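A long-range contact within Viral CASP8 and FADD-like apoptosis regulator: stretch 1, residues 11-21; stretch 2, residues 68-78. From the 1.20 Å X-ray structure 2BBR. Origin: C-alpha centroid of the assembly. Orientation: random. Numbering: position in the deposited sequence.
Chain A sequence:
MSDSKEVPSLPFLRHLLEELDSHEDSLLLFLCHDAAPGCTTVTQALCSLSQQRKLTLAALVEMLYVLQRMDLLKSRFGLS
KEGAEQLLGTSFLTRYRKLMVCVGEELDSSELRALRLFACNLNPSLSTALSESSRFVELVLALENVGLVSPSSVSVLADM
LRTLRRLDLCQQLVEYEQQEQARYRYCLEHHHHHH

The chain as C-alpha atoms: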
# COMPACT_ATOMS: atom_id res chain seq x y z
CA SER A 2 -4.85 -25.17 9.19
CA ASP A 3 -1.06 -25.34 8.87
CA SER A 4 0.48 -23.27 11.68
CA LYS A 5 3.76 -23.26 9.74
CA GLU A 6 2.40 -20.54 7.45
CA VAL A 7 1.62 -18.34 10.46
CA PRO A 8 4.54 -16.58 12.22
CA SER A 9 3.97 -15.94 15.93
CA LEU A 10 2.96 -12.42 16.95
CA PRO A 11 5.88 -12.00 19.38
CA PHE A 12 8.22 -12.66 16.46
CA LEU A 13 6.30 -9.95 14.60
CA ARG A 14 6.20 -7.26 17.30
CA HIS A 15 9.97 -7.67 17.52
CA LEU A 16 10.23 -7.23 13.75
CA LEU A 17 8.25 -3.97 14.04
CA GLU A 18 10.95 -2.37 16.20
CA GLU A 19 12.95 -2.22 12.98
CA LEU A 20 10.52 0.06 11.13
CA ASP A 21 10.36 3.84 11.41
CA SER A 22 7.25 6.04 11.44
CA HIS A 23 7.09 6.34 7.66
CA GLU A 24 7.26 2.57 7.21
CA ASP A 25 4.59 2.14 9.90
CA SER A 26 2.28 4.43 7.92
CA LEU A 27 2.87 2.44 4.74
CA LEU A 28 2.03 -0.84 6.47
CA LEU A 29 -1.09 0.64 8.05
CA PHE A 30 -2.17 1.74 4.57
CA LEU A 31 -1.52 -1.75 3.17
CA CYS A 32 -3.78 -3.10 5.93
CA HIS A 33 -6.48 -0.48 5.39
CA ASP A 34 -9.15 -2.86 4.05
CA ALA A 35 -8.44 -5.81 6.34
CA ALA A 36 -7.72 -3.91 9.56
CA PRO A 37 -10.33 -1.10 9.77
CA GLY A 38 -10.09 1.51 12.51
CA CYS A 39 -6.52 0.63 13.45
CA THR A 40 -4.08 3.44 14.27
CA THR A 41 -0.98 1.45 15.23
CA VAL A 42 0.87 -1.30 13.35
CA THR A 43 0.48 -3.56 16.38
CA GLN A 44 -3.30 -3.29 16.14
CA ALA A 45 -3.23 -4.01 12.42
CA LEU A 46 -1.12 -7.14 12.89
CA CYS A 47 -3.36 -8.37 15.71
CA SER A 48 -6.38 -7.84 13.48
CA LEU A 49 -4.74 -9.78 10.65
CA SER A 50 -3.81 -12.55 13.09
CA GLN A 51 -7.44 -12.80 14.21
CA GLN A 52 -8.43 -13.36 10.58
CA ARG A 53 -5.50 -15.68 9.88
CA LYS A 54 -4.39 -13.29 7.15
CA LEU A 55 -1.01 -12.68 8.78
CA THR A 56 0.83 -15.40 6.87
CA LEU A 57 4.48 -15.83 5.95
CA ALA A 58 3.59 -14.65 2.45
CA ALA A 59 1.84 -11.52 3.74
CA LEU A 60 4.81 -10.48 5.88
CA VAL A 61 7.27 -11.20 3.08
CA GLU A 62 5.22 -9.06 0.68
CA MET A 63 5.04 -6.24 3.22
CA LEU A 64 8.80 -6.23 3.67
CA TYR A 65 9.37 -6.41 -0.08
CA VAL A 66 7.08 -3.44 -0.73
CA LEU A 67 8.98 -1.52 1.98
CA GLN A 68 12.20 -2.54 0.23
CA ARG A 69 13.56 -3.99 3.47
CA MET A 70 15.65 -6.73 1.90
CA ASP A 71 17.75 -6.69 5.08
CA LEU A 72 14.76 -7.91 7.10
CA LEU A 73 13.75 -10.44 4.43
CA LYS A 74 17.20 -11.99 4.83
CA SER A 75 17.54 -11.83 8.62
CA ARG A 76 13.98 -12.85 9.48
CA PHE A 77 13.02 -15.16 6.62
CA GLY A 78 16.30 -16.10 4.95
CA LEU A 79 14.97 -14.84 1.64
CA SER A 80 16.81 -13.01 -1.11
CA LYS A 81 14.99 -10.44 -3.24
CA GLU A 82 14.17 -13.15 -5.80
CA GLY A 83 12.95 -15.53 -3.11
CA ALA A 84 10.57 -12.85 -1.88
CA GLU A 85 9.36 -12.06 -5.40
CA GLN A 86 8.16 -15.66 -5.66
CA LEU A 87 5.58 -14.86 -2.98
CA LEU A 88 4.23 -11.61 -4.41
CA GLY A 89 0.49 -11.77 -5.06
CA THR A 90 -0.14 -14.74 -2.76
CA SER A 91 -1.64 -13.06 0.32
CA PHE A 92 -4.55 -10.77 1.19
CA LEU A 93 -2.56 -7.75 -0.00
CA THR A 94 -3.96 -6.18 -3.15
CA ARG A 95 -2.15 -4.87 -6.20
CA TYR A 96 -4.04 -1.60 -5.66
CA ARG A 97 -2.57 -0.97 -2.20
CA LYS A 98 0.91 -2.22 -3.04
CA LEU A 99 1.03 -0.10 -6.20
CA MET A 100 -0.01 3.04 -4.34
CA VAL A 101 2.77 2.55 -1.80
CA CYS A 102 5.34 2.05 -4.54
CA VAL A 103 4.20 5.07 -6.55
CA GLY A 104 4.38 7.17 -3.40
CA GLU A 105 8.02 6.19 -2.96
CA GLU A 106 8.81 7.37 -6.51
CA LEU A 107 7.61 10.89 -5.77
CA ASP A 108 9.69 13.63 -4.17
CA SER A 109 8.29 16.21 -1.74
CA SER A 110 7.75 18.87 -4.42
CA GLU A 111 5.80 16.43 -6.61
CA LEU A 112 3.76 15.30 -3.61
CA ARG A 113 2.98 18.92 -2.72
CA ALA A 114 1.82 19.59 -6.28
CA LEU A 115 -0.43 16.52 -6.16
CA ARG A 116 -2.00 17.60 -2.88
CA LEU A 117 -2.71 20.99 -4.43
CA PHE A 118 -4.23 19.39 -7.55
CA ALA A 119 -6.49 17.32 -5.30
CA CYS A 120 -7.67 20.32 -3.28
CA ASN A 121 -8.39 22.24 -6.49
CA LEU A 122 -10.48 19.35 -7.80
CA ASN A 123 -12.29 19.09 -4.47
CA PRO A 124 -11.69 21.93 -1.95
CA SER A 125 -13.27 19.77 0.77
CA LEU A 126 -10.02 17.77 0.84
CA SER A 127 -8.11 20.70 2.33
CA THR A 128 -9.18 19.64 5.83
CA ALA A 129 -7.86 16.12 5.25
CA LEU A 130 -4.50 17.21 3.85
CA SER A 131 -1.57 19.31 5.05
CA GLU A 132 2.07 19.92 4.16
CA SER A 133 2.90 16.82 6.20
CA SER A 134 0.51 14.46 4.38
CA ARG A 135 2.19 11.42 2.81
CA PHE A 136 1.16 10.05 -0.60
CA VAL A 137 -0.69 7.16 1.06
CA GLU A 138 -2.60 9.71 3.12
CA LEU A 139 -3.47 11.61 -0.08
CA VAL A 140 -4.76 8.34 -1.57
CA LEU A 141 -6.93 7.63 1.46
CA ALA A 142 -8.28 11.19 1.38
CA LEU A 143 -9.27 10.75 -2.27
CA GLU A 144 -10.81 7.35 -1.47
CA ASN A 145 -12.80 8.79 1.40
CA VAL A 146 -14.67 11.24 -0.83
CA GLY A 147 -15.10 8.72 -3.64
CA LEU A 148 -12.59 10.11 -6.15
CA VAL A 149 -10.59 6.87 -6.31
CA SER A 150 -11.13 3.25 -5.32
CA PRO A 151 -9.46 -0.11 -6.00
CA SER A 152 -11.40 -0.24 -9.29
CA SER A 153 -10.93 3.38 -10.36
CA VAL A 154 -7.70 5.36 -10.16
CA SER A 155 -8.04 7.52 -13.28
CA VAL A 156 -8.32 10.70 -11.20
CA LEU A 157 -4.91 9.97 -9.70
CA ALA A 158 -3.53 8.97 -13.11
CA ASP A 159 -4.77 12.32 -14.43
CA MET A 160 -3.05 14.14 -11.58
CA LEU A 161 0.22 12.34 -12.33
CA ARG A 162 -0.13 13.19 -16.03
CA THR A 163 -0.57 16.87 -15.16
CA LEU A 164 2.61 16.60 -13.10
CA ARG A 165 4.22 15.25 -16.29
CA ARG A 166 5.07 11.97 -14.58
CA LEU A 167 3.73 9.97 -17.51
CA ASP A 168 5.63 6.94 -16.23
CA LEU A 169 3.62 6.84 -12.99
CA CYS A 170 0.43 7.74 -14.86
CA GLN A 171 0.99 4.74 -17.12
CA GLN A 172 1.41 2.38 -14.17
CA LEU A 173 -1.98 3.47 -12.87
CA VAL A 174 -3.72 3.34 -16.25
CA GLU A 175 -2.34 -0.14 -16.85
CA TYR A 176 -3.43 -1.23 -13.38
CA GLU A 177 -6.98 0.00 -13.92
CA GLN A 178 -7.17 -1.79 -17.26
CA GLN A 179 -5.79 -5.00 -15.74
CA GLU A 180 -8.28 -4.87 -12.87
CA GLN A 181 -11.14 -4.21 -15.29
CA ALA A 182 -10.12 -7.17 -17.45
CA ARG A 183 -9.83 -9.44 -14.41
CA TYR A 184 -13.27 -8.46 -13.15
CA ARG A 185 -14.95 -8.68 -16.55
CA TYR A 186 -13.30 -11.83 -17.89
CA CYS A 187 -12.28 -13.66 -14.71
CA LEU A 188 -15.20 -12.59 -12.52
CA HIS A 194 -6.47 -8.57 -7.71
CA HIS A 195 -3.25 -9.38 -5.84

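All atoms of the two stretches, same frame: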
# COMPACT_ATOMS: atom_id res chain seq x y z
N PRO A 11 4.68 -12.50 18.71
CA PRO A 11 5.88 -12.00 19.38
C PRO A 11 7.02 -11.77 18.39
O PRO A 11 7.71 -10.75 18.43
CB PRO A 11 6.20 -13.10 20.39
CG PRO A 11 4.84 -13.60 20.75
CD PRO A 11 4.15 -13.69 19.41
N PHE A 12 7.19 -12.73 17.49
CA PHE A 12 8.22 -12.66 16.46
C PHE A 12 7.98 -11.42 15.61
O PHE A 12 8.92 -10.75 15.17
CB PHE A 12 8.15 -13.93 15.60
CG PHE A 12 9.01 -13.89 14.37
CD1 PHE A 12 10.39 -13.97 14.47
CD2 PHE A 12 8.43 -13.79 13.11
CE1 PHE A 12 11.19 -13.96 13.32
CE2 PHE A 12 9.21 -13.78 11.96
CZ PHE A 12 10.59 -13.86 12.07
N LEU A 13 6.71 -11.10 15.40
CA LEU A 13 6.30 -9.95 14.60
C LEU A 13 6.50 -8.61 15.31
O LEU A 13 7.06 -7.68 14.72
CB LEU A 13 4.84 -10.10 14.19
CG LEU A 13 4.50 -11.47 13.60
CD1 LEU A 13 3.03 -11.55 13.30
CD2 LEU A 13 5.33 -11.71 12.35
N ARG A 14 6.04 -8.50 16.55
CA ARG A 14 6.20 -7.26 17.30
C ARG A 14 7.68 -6.88 17.38
O ARG A 14 8.03 -5.70 17.37
CB ARG A 14 5.63 -7.38 18.71
CG ARG A 14 4.12 -7.19 18.80
CD ARG A 14 3.36 -8.38 18.25
NE ARG A 14 3.48 -9.55 19.12
CZ ARG A 14 3.01 -9.60 20.37
NH1 ARG A 14 2.39 -8.56 20.89
NH2 ARG A 14 3.16 -10.71 21.08
N HIS A 15 8.53 -7.89 17.45
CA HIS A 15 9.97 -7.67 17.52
C HIS A 15 10.44 -7.13 16.16
O HIS A 15 11.28 -6.23 16.09
CB HIS A 15 10.67 -8.98 17.87
CG HIS A 15 12.16 -8.86 17.96
ND1 HIS A 15 12.99 -9.17 16.91
CD2 HIS A 15 12.96 -8.46 18.97
CE1 HIS A 15 14.25 -8.98 17.27
NE2 HIS A 15 14.26 -8.55 18.52
N LEU A 16 9.88 -7.67 15.09
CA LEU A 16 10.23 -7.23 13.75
C LEU A 16 9.86 -5.75 13.57
O LEU A 16 10.59 -4.99 12.94
CB LEU A 16 9.49 -8.08 12.72
CG LEU A 16 9.63 -7.69 11.24
CD1 LEU A 16 11.10 -7.67 10.85
CD2 LEU A 16 8.86 -8.67 10.38
N LEU A 17 8.73 -5.35 14.15
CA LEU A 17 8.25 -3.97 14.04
C LEU A 17 9.19 -2.91 14.62
O LEU A 17 9.15 -1.75 14.22
CB LEU A 17 6.88 -3.83 14.69
CG LEU A 17 5.71 -4.54 14.00
CD1 LEU A 17 4.43 -4.27 14.78
CD2 LEU A 17 5.57 -4.04 12.57
N GLU A 18 10.01 -3.31 15.58
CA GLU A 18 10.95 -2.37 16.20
C GLU A 18 11.98 -1.91 15.18
O GLU A 18 12.74 -0.98 15.44
CB GLU A 18 11.65 -3.04 17.38
CG GLU A 18 10.73 -3.42 18.53
CD GLU A 18 11.44 -4.19 19.62
OE1 GLU A 18 12.44 -3.68 20.16
OE2 GLU A 18 10.98 -5.31 19.95
N GLU A 19 12.00 -2.56 14.03
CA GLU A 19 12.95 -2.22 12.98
C GLU A 19 12.41 -1.21 11.97
O GLU A 19 13.16 -0.73 11.13
CB GLU A 19 13.39 -3.48 12.24
CG GLU A 19 14.09 -4.50 13.13
CD GLU A 19 15.31 -3.92 13.83
OE1 GLU A 19 16.23 -3.46 13.12
OE2 GLU A 19 15.33 -3.91 15.08
N LEU A 20 11.13 -0.88 12.06
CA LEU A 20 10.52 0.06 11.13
C LEU A 20 10.38 1.44 11.75
O LEU A 20 10.18 1.57 12.96
CB LEU A 20 9.14 -0.45 10.71
CG LEU A 20 9.07 -1.88 10.18
CD1 LEU A 20 7.62 -2.23 9.89
CD2 LEU A 20 9.92 -2.03 8.93
N ASP A 21 10.50 2.48 10.93
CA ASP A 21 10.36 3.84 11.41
C ASP A 21 8.92 4.29 11.20
O ASP A 21 8.09 3.52 10.70
CB ASP A 21 11.35 4.78 10.72
CG ASP A 21 11.09 4.93 9.23
OD1 ASP A 21 12.03 5.35 8.51
OD2 ASP A 21 9.97 4.66 8.77
N GLN A 68 10.83 -2.43 0.70
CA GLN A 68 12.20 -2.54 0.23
C GLN A 68 13.17 -2.86 1.36
O GLN A 68 14.33 -2.43 1.33
CB GLN A 68 12.61 -1.25 -0.48
CG GLN A 68 11.81 -0.97 -1.74
CD GLN A 68 12.08 -1.98 -2.84
OE1 GLN A 68 13.18 -2.04 -3.39
NE2 GLN A 68 11.07 -2.79 -3.15
N ARG A 69 12.71 -3.61 2.35
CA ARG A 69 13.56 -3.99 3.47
C ARG A 69 14.13 -5.38 3.22
O ARG A 69 13.76 -6.36 3.87
CB ARG A 69 12.77 -3.94 4.78
CG ARG A 69 12.36 -2.52 5.19
CD ARG A 69 13.57 -1.61 5.37
NE ARG A 69 14.47 -2.11 6.41
CZ ARG A 69 14.36 -1.80 7.70
NH1 ARG A 69 13.40 -1.00 8.13
NH2 ARG A 69 15.22 -2.32 8.57
N MET A 70 15.03 -5.46 2.25
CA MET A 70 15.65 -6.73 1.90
C MET A 70 16.53 -7.23 3.05
O MET A 70 16.82 -8.42 3.14
CB MET A 70 16.48 -6.58 0.62
CG MET A 70 15.67 -6.67 -0.67
SD MET A 70 14.27 -5.53 -0.78
CE MET A 70 13.55 -6.01 -2.36
N ASP A 71 16.94 -6.31 3.92
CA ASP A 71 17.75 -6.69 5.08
C ASP A 71 16.90 -7.56 6.01
O ASP A 71 17.36 -8.60 6.50
CB ASP A 71 18.26 -5.44 5.82
CG ASP A 71 17.15 -4.50 6.28
OD1 ASP A 71 16.16 -4.31 5.54
OD2 ASP A 71 17.28 -3.93 7.38
N LEU A 72 15.66 -7.16 6.23
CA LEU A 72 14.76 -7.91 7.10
C LEU A 72 14.29 -9.22 6.45
O LEU A 72 14.05 -10.21 7.13
CB LEU A 72 13.56 -7.04 7.50
CG LEU A 72 13.95 -5.78 8.28
CD1 LEU A 72 12.71 -4.98 8.63
CD2 LEU A 72 14.72 -6.16 9.55
N LEU A 73 14.15 -9.22 5.12
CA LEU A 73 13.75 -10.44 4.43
C LEU A 73 14.83 -11.49 4.66
O LEU A 73 14.54 -12.66 4.89
CB LEU A 73 13.58 -10.18 2.93
CG LEU A 73 12.26 -9.49 2.56
CD1 LEU A 73 12.32 -8.98 1.13
CD2 LEU A 73 11.10 -10.47 2.73
N LYS A 74 16.09 -11.06 4.60
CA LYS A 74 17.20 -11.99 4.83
C LYS A 74 17.31 -12.44 6.29
O LYS A 74 17.33 -13.63 6.58
CB LYS A 74 18.54 -11.36 4.41
CG LYS A 74 18.78 -11.30 2.91
CD LYS A 74 20.16 -10.72 2.59
CE LYS A 74 20.24 -9.25 2.97
NZ LYS A 74 21.62 -8.71 2.83
N SER A 75 17.37 -11.48 7.21
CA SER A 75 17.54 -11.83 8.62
C SER A 75 16.37 -12.55 9.28
O SER A 75 16.58 -13.39 10.16
CB SER A 75 17.88 -10.58 9.44
OG SER A 75 16.78 -9.69 9.52
N ARG A 76 15.15 -12.23 8.88
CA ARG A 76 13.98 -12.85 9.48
C ARG A 76 13.41 -14.04 8.72
O ARG A 76 12.82 -14.94 9.33
CB ARG A 76 12.88 -11.81 9.67
CG ARG A 76 13.26 -10.67 10.60
CD ARG A 76 13.64 -11.19 11.97
NE ARG A 76 13.65 -10.13 12.98
CZ ARG A 76 14.47 -9.09 12.99
NH1 ARG A 76 15.37 -8.95 12.03
NH2 ARG A 76 14.39 -8.19 13.96
N PHE A 77 13.57 -14.06 7.40
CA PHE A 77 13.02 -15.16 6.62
C PHE A 77 14.02 -15.90 5.74
O PHE A 77 13.66 -16.86 5.07
CB PHE A 77 11.85 -14.64 5.78
CG PHE A 77 10.74 -14.04 6.60
CD1 PHE A 77 10.55 -12.67 6.66
CD2 PHE A 77 9.89 -14.87 7.33
CE1 PHE A 77 9.53 -12.12 7.44
CE2 PHE A 77 8.88 -14.33 8.12
CZ PHE A 77 8.69 -12.96 8.17
N GLY A 78 15.28 -15.46 5.76
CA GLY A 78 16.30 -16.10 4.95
C GLY A 78 16.02 -16.04 3.46
O GLY A 78 16.44 -16.92 2.70
O HOH W 1 11.91 -10.88 14.88
O HOH W 2 16.19 -1.53 11.26
O HOH W 3 16.46 -6.78 15.31

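Two roughly antiparallel helical segments, their axes 12.1 Å apart at closest approach and inclined at 149°, meet through a leucine cluster at the middle, a phenylalanine pair at one end and Arg76 packed between them, with Arg69 at the other end; one arginine is hydrogen-bonded directly to the opposing backbone and both are joined to it by water. With the axes this far apart, side chains span the gap, and the contact buries 485 Å² over both sides.

At the center, Leu16 CD1 lies 3.8 Å from Leu72 CD1, and the same Leu72 CD1 is 4.1 Å from Leu20 CD2. Leucine suits Leu16 and Leu20, whose branched apolar ends come inward from a sideways start, and Leu72, whose CA-to-CB bond points toward stretch 1. Leu16 and Leu72 are buried, which suits side chains with no polar atoms to satisfy.

Arg76 gives up the largest area, 109 Å², and works as both grease and polar group. Its CG sits 3.7 Å from Leu16 CD1, which also lies over one face of the guanidinium, so the apolar methyl leaves the edge of that group free for polar partners. One water accepts from Arg76 NE at 2.7 Å and donates to Phe12 O at 3.0 Å, while also bonding His15 ND1 at 2.9 Å. Another water accepts from Arg76 NH2 at 2.8 Å and donates weakly to Glu19 OE2 at 3.1 Å; the charges themselves, Glu19 OE2 and Arg76 NH2, stay 4.5 Å apart, beyond a salt bridge.

At one end, Phe12 in its t rotamer turns its ring edge toward the face of Phe77, centroids 5.8 Å apart and planes at 83°. The ring also reaches the opposing backbone, Phe12 CZ lying 3.7 Å from Arg76 O. A long, flat side chain fits here: both phenylalanines leave their backbones sideways, and their rings reach across to meet, Phe12 CE2 and Phe77 CE2 3.9 Å apart.

At the other end, Arg69 precedes its helix at the N-cap position and supplies the direct hydrogen bond between the stretches, Arg69 NH1 to Glu19 O at 3.0 Å and nearly straight at 168°. Glu19 lies in the turn from Leu17 to Leu20, where its carbonyl is open to a side-chain donor. Asp71 holds the guanidinium from within stretch 2, with Arg69 NE to Asp71 OD1 and Arg69 NH2 to Asp71 OD2 both 2.9 Å. A water accepting from Arg69 NH2 at 3.0 Å donates to Glu19 O at 3.1 Å. The rule is economical: leucines fill the middle, and arginines reach backbone carbonyls directly or through water.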